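Local structure of diketoreductase (Acinetobacter baylyi, 4E12) at residues A[123-128]-A[155-160]; A[150-155]-A[178-183]; A[207-212]-A[255-260]. The protein reduces dicarbonyl compounds with NADH and probably also interconverts (3S)-3-hydroxyacyl-CoA and 3-oxoacyl-CoA as an NAD-dependent dehydrogenase. All coordinates share one frame; numbering follows the deposited sequence.

Contact 1. Residues A[123-128]-A[155-160]; sequences TLLPSD and EVMGTT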
ATOM      1  N   THR A 123      -8.331 -18.628  -6.118  1.00 50.33           N
ATOM      2  CA  THR A 123      -9.618 -18.564  -5.429  1.00 53.12           C
ATOM      3  C   THR A 123      -9.848 -19.757  -4.506  1.00 53.72           C
ATOM      4  O   THR A 123     -10.735 -19.725  -3.651  1.00 60.00           O
ATOM      5  CB  THR A 123     -10.783 -18.516  -6.423  1.00 54.92           C
ATOM      6  OG1 THR A 123     -10.838 -19.751  -7.144  1.00 54.94           O
ATOM      7  CG2 THR A 123     -10.590 -17.378  -7.403  1.00 54.22           C
ATOM      8  N   LEU A 124      -9.064 -20.812  -4.681  1.00 41.18           N
ATOM      9  CA  LEU A 124      -9.225 -22.020  -3.883  1.00 41.52           C
ATOM     10  C   LEU A 124      -7.989 -22.334  -3.061  1.00 44.85           C
ATOM     11  O   LEU A 124      -6.859 -22.225  -3.544  1.00 44.47           O
ATOM     12  CB  LEU A 124      -9.573 -23.200  -4.783  1.00 38.38           C
ATOM     13  CG  LEU A 124     -11.038 -23.251  -5.209  1.00 45.41           C
ATOM     14  CD1 LEU A 124     -11.258 -24.077  -6.468  1.00 42.54           C
ATOM     15  CD2 LEU A 124     -11.848 -23.779  -4.026  1.00 41.14           C
ATOM     16  N   LEU A 125      -8.214 -22.718  -1.813  1.00 45.48           N
ATOM     17  CA  LEU A 125      -7.133 -23.097  -0.916  1.00 44.65           C
ATOM     18  C   LEU A 125      -6.679 -24.534  -1.150  1.00 43.25           C
ATOM     19  O   LEU A 125      -7.480 -25.396  -1.521  1.00 41.10           O
ATOM     20  CB  LEU A 125      -7.595 -22.959   0.540  1.00 40.08           C
ATOM     21  CG  LEU A 125      -7.962 -21.563   1.037  1.00 37.11           C
ATOM     22  CD1 LEU A 125      -8.367 -21.653   2.498  1.00 42.17           C
ATOM     23  CD2 LEU A 125      -6.737 -20.665   0.905  1.00 36.32           C
ATOM     24  N   PRO A 126      -5.382 -24.810  -0.957  1.00 37.69           N
ATOM     25  CA  PRO A 126      -4.909 -26.184  -1.140  1.00 39.62           C
ATOM     26  C   PRO A 126      -5.655 -27.155  -0.229  1.00 41.37           C
ATOM     27  O   PRO A 126      -5.793 -28.342  -0.536  1.00 45.99           O
ATOM     28  CB  PRO A 126      -3.422 -26.096  -0.800  1.00 38.13           C
ATOM     29  CG  PRO A 126      -3.065 -24.670  -1.119  1.00 43.97           C
ATOM     30  CD  PRO A 126      -4.266 -23.869  -0.719  1.00 39.47           C
ATOM     31  N   SER A 127      -6.166 -26.636   0.881  1.00 41.47           N
ATOM     32  CA  SER A 127      -7.021 -27.419   1.760  1.00 43.30           C
ATOM     33  C   SER A 127      -8.354 -27.751   1.119  1.00 43.21           C
ATOM     34  O   SER A 127      -8.925 -28.806   1.400  1.00 57.37           O
ATOM     35  CB  SER A 127      -7.237 -26.707   3.089  1.00 45.37           C
ATOM     36  OG  SER A 127      -6.034 -26.704   3.823  1.00 62.24           O
ATOM     37  N   ASP A 128      -8.861 -26.863   0.271  1.00 49.12           N
ATOM     38  CA  ASP A 128     -10.104 -27.121  -0.452  1.00 47.97           C
ATOM     39  C   ASP A 128      -9.953 -28.299  -1.411  1.00 53.77           C
ATOM     40  O   ASP A 128     -10.941 -28.936  -1.785  1.00 57.48           O
ATOM     41  CB  ASP A 128     -10.557 -25.882  -1.241  1.00 51.29           C
ATOM     42  CG  ASP A 128     -11.003 -24.741  -0.345  1.00 53.37           C
ATOM     43  OD1 ASP A 128     -11.332 -25.003   0.826  1.00 47.55           O
ATOM     44  OD2 ASP A 128     -11.027 -23.577  -0.807  1.00 46.61           O
ATOM     45  N   GLU A 155       4.629 -17.531  -4.940  1.00 27.22           N
ATOM     46  CA  GLU A 155       4.177 -17.742  -3.576  1.00 30.81           C
ATOM     47  C   GLU A 155       3.918 -19.202  -3.316  1.00 34.22           C
ATOM     48  O   GLU A 155       3.036 -19.802  -3.939  1.00 35.42           O
ATOM     49  CB  GLU A 155       2.913 -16.935  -3.315  1.00 28.39           C
ATOM     50  CG  GLU A 155       3.196 -15.434  -3.333  1.00 34.50           C
ATOM     51  CD  GLU A 155       1.941 -14.572  -3.277  1.00 36.04           C
ATOM     52  OE1 GLU A 155       1.038 -14.770  -4.113  1.00 42.40           O
ATOM     53  OE2 GLU A 155       1.861 -13.692  -2.395  1.00 32.31           O
ATOM     54  N   VAL A 156       4.690 -19.757  -2.389  1.00 34.17           N
ATOM     55  CA  VAL A 156       4.644 -21.177  -2.068  1.00 31.69           C
ATOM     56  C   VAL A 156       3.849 -21.375  -0.792  1.00 29.66           C
ATOM     57  O   VAL A 156       4.161 -20.784   0.243  1.00 34.66           O
ATOM     58  CB  VAL A 156       6.057 -21.752  -1.851  1.00 29.69           C
ATOM     59  CG1 VAL A 156       5.978 -23.255  -1.555  1.00 26.04           C
ATOM     60  CG2 VAL A 156       6.923 -21.493  -3.083  1.00 30.68           C
ATOM     61  N   MET A 157       2.821 -22.209  -0.858  1.00 36.05           N
ATOM     62  CA  MET A 157       1.927 -22.355   0.275  1.00 30.67           C
ATOM     63  C   MET A 157       1.345 -23.764   0.305  1.00 37.51           C
ATOM     64  O   MET A 157       0.570 -24.136  -0.579  1.00 36.95           O
ATOM     65  CB  MET A 157       0.803 -21.322   0.138  1.00 31.18           C
ATOM     66  CG  MET A 157      -0.125 -21.180   1.323  1.00 29.48           C
ATOM     67  SD  MET A 157      -1.387 -19.928   1.015  1.00 33.15           S
ATOM     68  CE  MET A 157      -2.514 -20.870  -0.006  1.00 28.85           C
ATOM     69  N   GLY A 158       1.714 -24.537   1.321  1.00 36.50           N
ATOM     70  CA  GLY A 158       1.180 -25.882   1.451  1.00 46.43           C
ATOM     71  C   GLY A 158       0.096 -26.019   2.500  1.00 45.52           C
ATOM     72  O   GLY A 158      -0.402 -25.020   3.030  1.00 43.40           O
ATOM     73  N   THR A 159      -0.281 -27.260   2.800  1.00 47.70           N
ATOM     74  CA  THR A 159      -1.212 -27.524   3.894  1.00 43.42           C
ATOM     75  C   THR A 159      -0.412 -28.105   5.050  1.00 39.28           C
ATOM     76  O   THR A 159       0.805 -28.286   4.946  1.00 48.70           O
ATOM     77  CB  THR A 159      -2.277 -28.582   3.512  1.00 43.53           C
ATOM     78  OG1 THR A 159      -1.633 -29.850   3.344  1.00 48.42           O
ATOM     79  CG2 THR A 159      -2.972 -28.208   2.212  1.00 45.50           C
ATOM     80  N   THR A 160      -1.095 -28.396   6.150  1.00 47.83           N
ATOM     81  CA  THR A 160      -0.478 -29.066   7.286  1.00 49.95           C
ATOM     82  C   THR A 160       0.039 -30.450   6.874  1.00 48.54           C
ATOM     83  O   THR A 160       0.935 -31.007   7.513  1.00 53.11           O
ATOM     84  CB  THR A 160      -1.498 -29.227   8.430  1.00 57.66           C
ATOM     85  OG1 THR A 160      -2.648 -29.931   7.944  1.00 55.75           O
ATOM     86  CG2 THR A 160      -1.935 -27.867   8.947  1.00 74.60           C
TER
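The terminal methyl of M157 meets the ring of P126: M157 CE lies 3.5 Å from P126 CD, and the methionine side chain crosses the proline ring at about a right angle. A torsion of 79° about chi3 bends the otherwise extended M157 chain at its end and brings CE to this spot. The same methyl is also neighboured by L125, a looser contact in which L125 CD2 is 4.3 Å from M157 CE. T159 touches the ring at a different atom, its CG2 3.7 Å from P126 CB. T159 CG2 is also 3.8 Å from S127 OG, an apolar approach to a hydroxyl whose hydrogen bond is made with E187. The T159 hydroxyl, in turn, is bonded to the backbone N of K161. No hydrogen bond joins the two segments, so the contact rests on van der Waals packing.

Behind this first shell, two bonds between L125 and D128 span the turn that carries P126. L125 N donates to D128 OD2 over 3.1 Å, the donor standing 53° out of the carboxylate plane, and a weak backbone bond links D128 N to L125 O. Further out, P126 touches F139 and A141 of strand 139-144, and the backbone of M157 is hydrogen-bonded to A141. The first turn of helix 126-133 thus packs over the end of two neighbouring antiparallel strands of the sheet in the Rossmann-type NAD-binding domain, with the M157 side chain about 7 Å at the nearest atoms from that of H143, a residue predicted to be important for catalysis.

Contact 2. Residues A[150-155]-A[178-183]; sequences VNNTAE and GMVPIE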
ATOM      1  N   VAL A 150       8.429 -10.738 -15.560  1.00 51.05           N
ATOM      2  CA  VAL A 150       8.741  -9.459 -14.917  1.00 46.07           C
ATOM      3  C   VAL A 150       8.252  -9.399 -13.458  1.00 50.21           C
ATOM      4  O   VAL A 150       9.013  -9.043 -12.551  1.00 47.45           O
ATOM      5  CB  VAL A 150       8.200  -8.261 -15.747  1.00 46.65           C
ATOM      6  CG1 VAL A 150       6.699  -8.386 -15.960  1.00 50.78           C
ATOM      7  CG2 VAL A 150       8.540  -6.953 -15.064  1.00 60.76           C
ATOM      8  N   ASN A 151       6.998  -9.764 -13.225  1.00 48.79           N
ATOM      9  CA  ASN A 151       6.482  -9.865 -11.859  1.00 40.39           C
ATOM     10  C   ASN A 151       6.765 -11.282 -11.410  1.00 43.15           C
ATOM     11  O   ASN A 151       5.881 -12.144 -11.436  1.00 40.32           O
ATOM     12  CB  ASN A 151       4.981  -9.606 -11.858  1.00 54.39           C
ATOM     13  CG  ASN A 151       4.633  -8.266 -12.461  1.00 60.86           C
ATOM     14  OD1 ASN A 151       5.363  -7.286 -12.277  1.00 58.32           O
ATOM     15  ND2 ASN A 151       3.538  -8.216 -13.211  1.00 48.09           N
ATOM     16  N   ASN A 152       8.013 -11.521 -11.024  1.00 41.07           N
ATOM     17  CA  ASN A 152       8.519 -12.877 -10.872  1.00 41.42           C
ATOM     18  C   ASN A 152       8.482 -13.427  -9.449  1.00 36.41           C
ATOM     19  O   ASN A 152       9.422 -14.090  -9.013  1.00 36.67           O
ATOM     20  CB  ASN A 152       9.930 -13.000 -11.447  1.00 36.22           C
ATOM     21  CG  ASN A 152      10.919 -12.081 -10.763  1.00 40.88           C
ATOM     22  OD1 ASN A 152      10.579 -10.968 -10.351  1.00 45.58           O
ATOM     23  ND2 ASN A 152      12.142 -12.542 -10.629  1.00 43.06           N
ATOM     24  N   THR A 153       7.409 -13.171  -8.713  1.00 31.94           N
ATOM     25  CA  THR A 153       7.233 -13.853  -7.439  1.00 35.27           C
ATOM     26  C   THR A 153       6.535 -15.192  -7.641  1.00 33.56           C
ATOM     27  O   THR A 153       5.718 -15.351  -8.553  1.00 33.65           O
ATOM     28  CB  THR A 153       6.423 -13.020  -6.444  1.00 36.13           C
ATOM     29  OG1 THR A 153       5.162 -12.674  -7.027  1.00 35.98           O
ATOM     30  CG2 THR A 153       7.187 -11.763  -6.062  1.00 39.86           C
ATOM     31  N   ALA A 154       6.899 -16.161  -6.811  1.00 32.65           N
ATOM     32  CA  ALA A 154       6.214 -17.444  -6.755  1.00 32.22           C
ATOM     33  C   ALA A 154       5.898 -17.701  -5.295  1.00 31.71           C
ATOM     34  O   ALA A 154       6.786 -18.002  -4.491  1.00 28.75           O
ATOM     35  CB  ALA A 154       7.078 -18.563  -7.335  1.00 30.90           C
ATOM     36  N   GLU A 155       4.629 -17.531  -4.940  1.00 27.22           N
ATOM     37  CA  GLU A 155       4.177 -17.742  -3.576  1.00 30.81           C
ATOM     38  C   GLU A 155       3.918 -19.202  -3.316  1.00 34.22           C
ATOM     39  O   GLU A 155       3.036 -19.802  -3.939  1.00 35.42           O
ATOM     40  CB  GLU A 155       2.913 -16.935  -3.315  1.00 28.39           C
ATOM     41  CG  GLU A 155       3.196 -15.434  -3.333  1.00 34.50           C
ATOM     42  CD  GLU A 155       1.941 -14.572  -3.277  1.00 36.04           C
ATOM     43  OE1 GLU A 155       1.038 -14.770  -4.113  1.00 42.40           O
ATOM     44  OE2 GLU A 155       1.861 -13.692  -2.395  1.00 32.31           O
ATOM     45  N   GLY A 178      13.814 -18.967 -12.131  1.00 31.75           N
ATOM     46  CA  GLY A 178      13.979 -17.526 -12.148  1.00 33.95           C
ATOM     47  C   GLY A 178      12.959 -16.737 -11.346  1.00 36.24           C
ATOM     48  O   GLY A 178      12.816 -15.536 -11.555  1.00 33.46           O
ATOM     49  N   MET A 179      12.258 -17.377 -10.422  1.00 36.30           N
ATOM     50  CA  MET A 179      11.270 -16.659  -9.623  1.00 37.82           C
ATOM     51  C   MET A 179      11.883 -16.308  -8.279  1.00 36.40           C
ATOM     52  O   MET A 179      12.866 -16.926  -7.868  1.00 34.49           O
ATOM     53  CB  MET A 179      10.052 -17.546  -9.361  1.00 34.92           C
ATOM     54  CG  MET A 179       9.437 -18.150 -10.607  1.00 38.69           C
ATOM     55  SD  MET A 179       8.905 -16.948 -11.832  1.00 41.69           S
ATOM     56  CE  MET A 179       7.686 -16.063 -10.924  1.00 31.75           C
ATOM     57  N   VAL A 180      11.303 -15.325  -7.594  1.00 32.50           N
ATOM     58  CA  VAL A 180      11.653 -15.069  -6.205  1.00 33.51           C
ATOM     59  C   VAL A 180      10.647 -15.835  -5.367  1.00 32.70           C
ATOM     60  O   VAL A 180       9.463 -15.498  -5.375  1.00 31.84           O
ATOM     61  CB  VAL A 180      11.511 -13.583  -5.870  1.00 35.06           C
ATOM     62  CG1 VAL A 180      11.740 -13.357  -4.379  1.00 33.59           C
ATOM     63  CG2 VAL A 180      12.500 -12.769  -6.692  1.00 38.54           C
ATOM     64  N   PRO A 181      11.089 -16.885  -4.654  1.00 34.97           N
ATOM     65  CA  PRO A 181      10.155 -17.657  -3.835  1.00 32.76           C
ATOM     66  C   PRO A 181       9.680 -16.841  -2.653  1.00 34.59           C
ATOM     67  O   PRO A 181      10.474 -16.279  -1.899  1.00 32.35           O
ATOM     68  CB  PRO A 181      11.011 -18.812  -3.320  1.00 33.57           C
ATOM     69  CG  PRO A 181      12.116 -18.910  -4.280  1.00 36.62           C
ATOM     70  CD  PRO A 181      12.417 -17.511  -4.681  1.00 31.74           C
ATOM     71  N   ILE A 182       8.372 -16.765  -2.501  1.00 30.40           N
ATOM     72  CA  ILE A 182       7.785 -16.082  -1.368  1.00 29.82           C
ATOM     73  C   ILE A 182       7.252 -17.196  -0.513  1.00 28.50           C
ATOM     74  O   ILE A 182       6.277 -17.859  -0.887  1.00 27.23           O
ATOM     75  CB  ILE A 182       6.649 -15.155  -1.830  1.00 28.62           C
ATOM     76  CG1 ILE A 182       7.207 -14.084  -2.772  1.00 34.56           C
ATOM     77  CG2 ILE A 182       5.906 -14.550  -0.633  1.00 26.17           C
ATOM     78  CD1 ILE A 182       8.291 -13.262  -2.160  1.00 35.45           C
ATOM     79  N   GLU A 183       7.910 -17.443   0.621  1.00 30.90           N
ATOM     80  CA  GLU A 183       7.600 -18.633   1.407  1.00 31.36           C
ATOM     81  C   GLU A 183       6.560 -18.382   2.501  1.00 37.16           C
ATOM     82  O   GLU A 183       6.833 -17.687   3.485  1.00 37.21           O
ATOM     83  CB  GLU A 183       8.892 -19.248   1.973  1.00 34.15           C
ATOM     84  CG  GLU A 183       9.881 -19.691   0.890  1.00 37.19           C
ATOM     85  CD  GLU A 183      11.191 -20.268   1.438  1.00 44.54           C
ATOM     86  OE1 GLU A 183      11.151 -21.141   2.327  1.00 44.95           O
ATOM     87  OE2 GLU A 183      12.266 -19.842   0.976  1.00 53.37           O
TER
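The carbonyl oxygen of A154 is approached by an N-H and by a CA-H of segment 178-183. I182 N makes a 2.8 Å hydrogen bond to A154 O from 40° above the carbonyl plane, and P181 CA adds a CA-H...O contact to the same oxygen at 3.4 Å. V180 uses both its backbone polar atoms in the same pairing: its O accepts from A154 N at 3.0 Å, and its N donates to N152 O at 2.7 Å. The matched pairs T153-V180, A154-P181 and E155-I182 show parallel strands in register; strand 180-183 is the outermost strand of the sheet within this chain and 153-158 its neighbour. They are joined through helix 164-176 as a beta-alpha-beta unit of the NAD-binding domain. That helix ends in a Schellman motif whose C-prime residue is G178.

The G178 carbonyl is held by the N152 side chain: chi1 of 60° places CG between the backbone N and the carbonyl carbon, and from there the amide reaches across, ND2 donating to G178 O over 3.2 Å at a nearly straight 174°, within the amide plane. On the sheet face of A154, its CB packs on M179 CB at 3.7 Å. On the face of T153, E155 and I182, E155 CG lies 3.8 Å from I182 CB, the two chains side by side. T153 and I182 also meet I224 and T221 of the second subunit. Beyond CG, the E155 carboxylate bonds H143 ND1 through OE1 and the backbone N of V192 and L193 through OE2.

Contact 3. Residues A[207-212]-A[255-260]; sequences LLVDGI and QREFAA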
ATOM      1  N   LEU A 207     -12.767   5.827  -0.317  1.00 29.41           N
ATOM      2  CA  LEU A 207     -12.563   7.278  -0.396  1.00 27.46           C
ATOM      3  C   LEU A 207     -13.177   7.842  -1.671  1.00 29.96           C
ATOM      4  O   LEU A 207     -13.726   8.947  -1.668  1.00 31.89           O
ATOM      5  CB  LEU A 207     -11.076   7.630  -0.414  1.00 26.35           C
ATOM      6  CG  LEU A 207     -10.218   7.261   0.792  1.00 29.20           C
ATOM      7  CD1 LEU A 207      -8.757   7.614   0.475  1.00 29.60           C
ATOM      8  CD2 LEU A 207     -10.735   8.042   1.999  1.00 30.61           C
ATOM      9  N   LEU A 208     -13.058   7.120  -2.784  1.00 26.99           N
ATOM     10  CA  LEU A 208     -13.613   7.647  -4.029  1.00 29.71           C
ATOM     11  C   LEU A 208     -15.127   7.593  -3.968  1.00 31.37           C
ATOM     12  O   LEU A 208     -15.810   8.589  -4.224  1.00 37.35           O
ATOM     13  CB  LEU A 208     -13.139   6.848  -5.244  1.00 27.29           C
ATOM     14  CG  LEU A 208     -13.696   7.288  -6.611  1.00 31.45           C
ATOM     15  CD1 LEU A 208     -13.379   8.757  -6.916  1.00 29.11           C
ATOM     16  CD2 LEU A 208     -13.153   6.369  -7.696  1.00 30.69           C
ATOM     17  N   VAL A 209     -15.641   6.412  -3.651  1.00 30.96           N
ATOM     18  CA  VAL A 209     -17.079   6.167  -3.666  1.00 38.83           C
ATOM     19  C   VAL A 209     -17.844   7.004  -2.646  1.00 40.54           C
ATOM     20  O   VAL A 209     -19.017   7.337  -2.858  1.00 36.77           O
ATOM     21  CB  VAL A 209     -17.394   4.690  -3.462  1.00 40.09           C
ATOM     22  CG1 VAL A 209     -18.888   4.491  -3.342  1.00 46.09           C
ATOM     23  CG2 VAL A 209     -16.899   3.902  -4.650  1.00 42.57           C
ATOM     24  N   ASP A 210     -17.201   7.353  -1.541  1.00 35.12           N
ATOM     25  CA  ASP A 210     -17.883   8.165  -0.533  1.00 33.55           C
ATOM     26  C   ASP A 210     -17.692   9.653  -0.773  1.00 32.88           C
ATOM     27  O   ASP A 210     -18.085  10.474   0.060  1.00 34.80           O
ATOM     28  CB  ASP A 210     -17.460   7.798   0.888  1.00 30.04           C
ATOM     29  CG  ASP A 210     -17.977   6.427   1.332  1.00 37.26           C
ATOM     30  OD1 ASP A 210     -18.976   5.919   0.772  1.00 36.00           O
ATOM     31  OD2 ASP A 210     -17.387   5.849   2.255  1.00 40.85           O
ATOM     32  N   GLY A 211     -17.084   9.996  -1.904  1.00 33.76           N
ATOM     33  CA  GLY A 211     -16.904  11.386  -2.265  1.00 33.81           C
ATOM     34  C   GLY A 211     -15.886  12.168  -1.448  1.00 34.54           C
ATOM     35  O   GLY A 211     -15.993  13.391  -1.347  1.00 37.78           O
ATOM     36  N   ILE A 212     -14.899  11.488  -0.867  1.00 35.23           N
ATOM     37  CA  ILE A 212     -13.914  12.169  -0.034  1.00 32.37           C
ATOM     38  C   ILE A 212     -12.890  12.907  -0.890  1.00 33.95           C
ATOM     39  O   ILE A 212     -12.544  14.050  -0.591  1.00 35.95           O
ATOM     40  CB  ILE A 212     -13.148  11.174   0.872  1.00 30.44           C
ATOM     41  CG1 ILE A 212     -14.107  10.281   1.654  1.00 31.20           C
ATOM     42  CG2 ILE A 212     -12.208  11.913   1.817  1.00 28.27           C
ATOM     43  CD1 ILE A 212     -15.091  11.031   2.542  1.00 31.63           C
ATOM     44  N   GLN A 255     -17.534  -2.370  -1.091  1.00 32.74           N
ATOM     45  CA  GLN A 255     -16.894  -2.875  -2.301  1.00 33.97           C
ATOM     46  C   GLN A 255     -17.890  -2.994  -3.473  1.00 35.30           C
ATOM     47  O   GLN A 255     -17.541  -2.744  -4.630  1.00 33.57           O
ATOM     48  CB  GLN A 255     -16.282  -4.257  -2.029  1.00 43.83           C
ATOM     49  CG  GLN A 255     -15.214  -4.333  -0.923  1.00 56.23           C
ATOM     50  CD  GLN A 255     -15.754  -4.221   0.500  1.00 75.62           C
ATOM     51  OE1 GLN A 255     -16.913  -3.866   0.725  1.00 61.01           O
ATOM     52  NE2 GLN A 255     -14.904  -4.530   1.471  1.00 90.15           N
ATOM     53  N   ARG A 256     -19.116  -3.420  -3.172  1.00 33.38           N
ATOM     54  CA  ARG A 256     -20.133  -3.607  -4.199  1.00 35.97           C
ATOM     55  C   ARG A 256     -20.616  -2.266  -4.685  1.00 32.12           C
ATOM     56  O   ARG A 256     -21.053  -2.116  -5.827  1.00 36.62           O
ATOM     57  CB  ARG A 256     -21.281  -4.443  -3.652  1.00 35.59           C
ATOM     58  CG  ARG A 256     -20.843  -5.859  -3.287  1.00 42.21           C
ATOM     59  CD  ARG A 256     -21.913  -6.586  -2.503  1.00 51.08           C
ATOM     60  NE  ARG A 256     -23.123  -6.749  -3.285  1.00 57.18           N
ATOM     61  CZ  ARG A 256     -23.441  -7.868  -3.921  1.00 53.04           C
ATOM     62  NH1 ARG A 256     -22.639  -8.923  -3.851  1.00 63.03           N
ATOM     63  NH2 ARG A 256     -24.553  -7.934  -4.626  1.00 58.02           N
ATOM     64  N   GLU A 257     -20.507  -1.273  -3.823  1.00 35.45           N
ATOM     65  CA  GLU A 257     -20.834   0.086  -4.198  1.00 33.80           C
ATOM     66  C   GLU A 257     -19.796   0.602  -5.207  1.00 35.78           C
ATOM     67  O   GLU A 257     -20.145   1.278  -6.174  1.00 33.85           O
ATOM     68  CB  GLU A 257     -20.880   0.941  -2.937  1.00 38.61           C
ATOM     69  CG  GLU A 257     -21.305   2.375  -3.135  1.00 37.12           C
ATOM     70  CD  GLU A 257     -21.577   3.087  -1.801  1.00 72.64           C
ATOM     71  OE1 GLU A 257     -21.720   2.397  -0.762  1.00 54.01           O
ATOM     72  OE2 GLU A 257     -21.651   4.338  -1.795  1.00 57.74           O
ATOM     73  N   PHE A 258     -18.529   0.269  -4.980  1.00 37.77           N
ATOM     74  CA  PHE A 258     -17.455   0.584  -5.916  1.00 36.59           C
ATOM     75  C   PHE A 258     -17.684  -0.155  -7.236  1.00 33.51           C
ATOM     76  O   PHE A 258     -17.550   0.428  -8.311  1.00 37.86           O
ATOM     77  CB  PHE A 258     -16.105   0.188  -5.300  1.00 33.85           C
ATOM     78  CG  PHE A 258     -14.909   0.481  -6.172  1.00 32.40           C
ATOM     79  CD1 PHE A 258     -14.603   1.785  -6.555  1.00 32.73           C
ATOM     80  CD2 PHE A 258     -14.089  -0.542  -6.603  1.00 32.19           C
ATOM     81  CE1 PHE A 258     -13.497   2.069  -7.356  1.00 36.95           C
ATOM     82  CE2 PHE A 258     -12.964  -0.267  -7.412  1.00 30.56           C
ATOM     83  CZ  PHE A 258     -12.677   1.040  -7.785  1.00 34.44           C
ATOM     84  N   ALA A 259     -18.035  -1.435  -7.164  1.00 34.30           N
ATOM     85  CA  ALA A 259     -18.345  -2.182  -8.380  1.00 37.26           C
ATOM     86  C   ALA A 259     -19.373  -1.432  -9.234  1.00 39.91           C
ATOM     87  O   ALA A 259     -19.164  -1.223 -10.433  1.00 37.26           O
ATOM     88  CB  ALA A 259     -18.838  -3.584  -8.042  1.00 33.55           C
ATOM     89  N   ALA A 260     -20.473  -1.007  -8.614  1.00 40.73           N
ATOM     90  CA  ALA A 260     -21.501  -0.243  -9.328  1.00 39.47           C
ATOM     91  C   ALA A 260     -20.938   1.054  -9.912  1.00 40.06           C
ATOM     92  O   ALA A 260     -21.367   1.485 -10.983  1.00 37.19           O
ATOM     93  CB  ALA A 260     -22.683   0.054  -8.419  1.00 46.88           C
TER
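Two carboxylates come close here with no hydrogen bond between them: D210 OD1 and E257 OE2 are 4.0 Å apart, their planes turned 63° to one another. K254 offers a common counter-charge, through a salt bridge to D210 OD1 and a long, weak ion pair with E257 OE1, which probably eases the repulsion. The setting is the helical C-terminal domain of the 3-hydroxyacyl-CoA dehydrogenase family, where the end of helix 193-209 abuts helix 253-267. A Schellman motif closes the first of these helices, with I212 N bonded to L207 O at 2.9 Å and G211 N to L208 O at 3.0 Å. G211 is its C-prime residue, with a positive phi of 71°, and D210 is the first residue to leave helical geometry.

L208 CD2 lies at the edge of the F258 ring, 4.3 Å from F258 CE1. F280 touches both of these side chains, and the F258 ring also meets that of F236. V209, in the last turn, meets the second helix, its CA 6.0 Å from F258 CA. Its two methyls divide the work. CG1 lies near both CG and OE2 of E257, whose CG is anti to the backbone N (chi1 -176°) and whose chain runs on extended; the very short approach to CG is doubtful. The other V209 methyl, CG2, lies in the plane of the F258 ring at its edge, 3.7 Å from F258 CD1.

From the N terminus, the chain passes 123-128 first, then 150-155, which runs directly into 155-160, and later 178-183. Contact 1 closes a loop of 26 residues containing strand 139-144; contact 2 closes one of 22 residues around helix 164-176. The two cross along the chain, share E155 and strand 153-158, and touch through V156 N and I182 O, 2.9 Å apart, probably a hydrogen bond. Together they tie helix 126-133 and strand 180-183 to that strand in the NAD-binding domain. Contact 3 follows in series, closing a wholly separate 42-residue stretch of the C-terminal domain, its centre about 32 Å from that of contact 2. Contacts 2 and 3 both touch the second subunit.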